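Local coordinates for protein Alpha/beta hydrolase (Legionella pneumophila subsp. pneumophila str. Philadelphia 1, PDB 4EZI) that adopts the alpha/beta-hydrolase fold and is a putative hydrolase, perhaps with triacylglycerol lipase activity, although its actual function is unknown, at residues 207-210 / 211-215. Residues are numbered along the deposited sequence; the frame is centred on the assembly and turned at random. Where two conformers were deposited one is given.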
loop_
_atom_site.group_PDB
_atom_site.type_symbol
_atom_site.label_atom_id
_atom_site.label_comp_id
_atom_site.label_asym_id
_atom_site.label_seq_id
_atom_site.Cartn_x
_atom_site.Cartn_y
_atom_site.Cartn_z
HETATM N N MSE A 207 -15.177 -7.838 4.675
HETATM C CA MSE A 207 -15.741 -9.028 4.041
HETATM C C MSE A 207 -17.182 -8.790 3.634
HETATM O O MSE A 207 -17.615 -9.211 2.562
HETATM C CB MSE A 207 -15.633 -10.268 4.905
HETATM C CG MSE A 207 -14.235 -10.823 4.946
HETATM SE SE MSE A 207 -13.540 -11.375 3.222
HETATM C CE MSE A 207 -12.346 -9.876 2.934
ATOM N N HIS A 208 -17.982 -8.215 4.519
ATOM C CA HIS A 208 -19.382 -7.971 4.162
ATOM C C HIS A 208 -19.473 -7.093 2.926
ATOM O O HIS A 208 -20.272 -7.360 2.027
ATOM C CB HIS A 208 -20.144 -7.449 5.360
ATOM C CG HIS A 208 -20.460 -8.510 6.369
ATOM N ND1 HIS A 208 -21.265 -8.266 7.454
ATOM C CD2 HIS A 208 -20.112 -9.818 6.444
ATOM C CE1 HIS A 208 -21.379 -9.370 8.174
ATOM N NE2 HIS A 208 -20.697 -10.328 7.576
ATOM N N PHE A 209 -18.687 -6.015 2.881
ATOM C CA PHE A 209 -18.781 -5.050 1.816
ATOM C C PHE A 209 -18.351 -5.674 0.479
ATOM O O PHE A 209 -19.008 -5.489 -0.534
ATOM C CB PHE A 209 -17.936 -3.848 2.202
ATOM C CG PHE A 209 -18.184 -2.628 1.386
ATOM C CD1 PHE A 209 -19.348 -1.907 1.576
ATOM C CD2 PHE A 209 -17.275 -2.189 0.456
ATOM C CE1 PHE A 209 -19.581 -0.749 0.901
ATOM C CE2 PHE A 209 -17.485 -1.029 -0.222
ATOM C CZ PHE A 209 -18.649 -0.295 0.001
ATOM N N VAL A 210 -17.237 -6.396 0.485
ATOM C CA VAL A 210 -16.676 -6.896 -0.757
ATOM C C VAL A 210 -17.474 -8.102 -1.256
ATOM O O VAL A 210 -17.698 -8.255 -2.448
ATOM C CB VAL A 210 -15.155 -7.155 -0.603
ATOM C CG1 VAL A 210 -14.552 -7.631 -1.888
ATOM C CG2 VAL A 210 -14.438 -5.876 -0.141
HETATM N N MSE A 211 -17.928 -8.968 -0.344
HETATM C CA MSE A 211 -18.685 -10.146 -0.761
HETATM C C MSE A 211 -20.119 -9.827 -1.139
HETATM O O MSE A 211 -20.635 -10.411 -2.079
HETATM C CB MSE A 211 -18.698 -11.183 0.346
HETATM C CG MSE A 211 -17.363 -11.830 0.590
HETATM SE SE MSE A 211 -17.517 -13.526 1.494
HETATM C CE MSE A 211 -15.921 -14.370 0.803
ATOM N N LEU A 212 -20.770 -8.937 -0.370
ATOM C CA LEU A 212 -22.225 -8.699 -0.526
ATOM C C LEU A 212 -22.612 -7.364 -1.120
ATOM O O LEU A 212 -23.747 -7.224 -1.568
ATOM C CB LEU A 212 -22.938 -8.854 0.817
ATOM C CG LEU A 212 -22.901 -10.244 1.429
ATOM C CD1 LEU A 212 -23.457 -10.217 2.840
ATOM C CD2 LEU A 212 -23.680 -11.261 0.574
ATOM N N GLU A 213 -21.688 -6.410 -1.184
ATOM C CA GLU A 213 -21.905 -5.174 -1.938
ATOM C C GLU A 213 -20.765 -5.023 -2.968
ATOM O O GLU A 213 -20.064 -4.013 -2.997
ATOM C CB GLU A 213 -21.945 -3.986 -1.010
ATOM C CG GLU A 213 -22.992 -4.137 0.069
ATOM C CD GLU A 213 -23.132 -2.886 0.895
ATOM O OE1 GLU A 213 -23.468 -1.823 0.327
ATOM O OE2 GLU A 213 -22.871 -2.963 2.098
ATOM N N PRO A 214 -20.573 -6.031 -3.820
ATOM C CA PRO A 214 -19.376 -6.030 -4.640
ATOM C C PRO A 214 -19.302 -4.902 -5.647
ATOM O O PRO A 214 -20.167 -4.766 -6.518
ATOM C CB PRO A 214 -19.463 -7.370 -5.369
ATOM C CG PRO A 214 -20.917 -7.661 -5.390
ATOM C CD PRO A 214 -21.358 -7.254 -4.038
ATOM N N GLY A 215 -18.223 -4.142 -5.571
ATOM C CA GLY A 215 -17.905 -3.160 -6.608
ATOM C C GLY A 215 -17.250 -3.859 -7.798
ATOM O O GLY A 215 -17.199 -5.102 -7.889
#
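Phe209 and Glu213 meet one turn apart where helix 203-212 runs out, a local contact at a helix C-terminus in the part of the chain between the sheet strands 193-197 and 310-314. The last helical turns are tied by three successive i to i+4 bonds, and these become more bent toward the end. Met211 N donates to Met207 O at 2.9 Å with an N-H...O angle of 158°, and Leu212 N follows with His208 O. Glu213 N closes the series on Phe209 O at only 136°, its donor standing above the carbonyl plane. Glu213 itself has already left helical phi/psi. Pro214 comes next and has no N-H to offer Val210 O; its ring carbon CB lies 3.5 Å from that oxygen, which is buried and finds no polar partner in the model.

The side chains of Phe209 and Glu213 cross at about a right angle, with the ring and carboxylate planes 65° apart. Glu213 OE2 approaches the ring obliquely, 3.7 Å from Phe209 CD1. With CG anti to the backbone N, the ring is carried beside its own carbonyl carbon, toward the C-terminal end, where the acid lies. The other carboxylate oxygen, OE1, forms a salt bridge with Arg319, against which Phe209 also packs, so one arginine meets both residues. On other sides of the helix, Met207, Val210 and Met211 pack on Leu222 of helix 218-233, while His208 NE2 is hydrogen-bonded to Ile285 O.

The arrangement is that of a helix C-terminus ended by a non-helical residue and a proline, here in the segment inserted between core strands of an alpha/beta hydrolase, with the Phe209 side chain near, but not touching, what may be the Ser-His-Asp triad of this family.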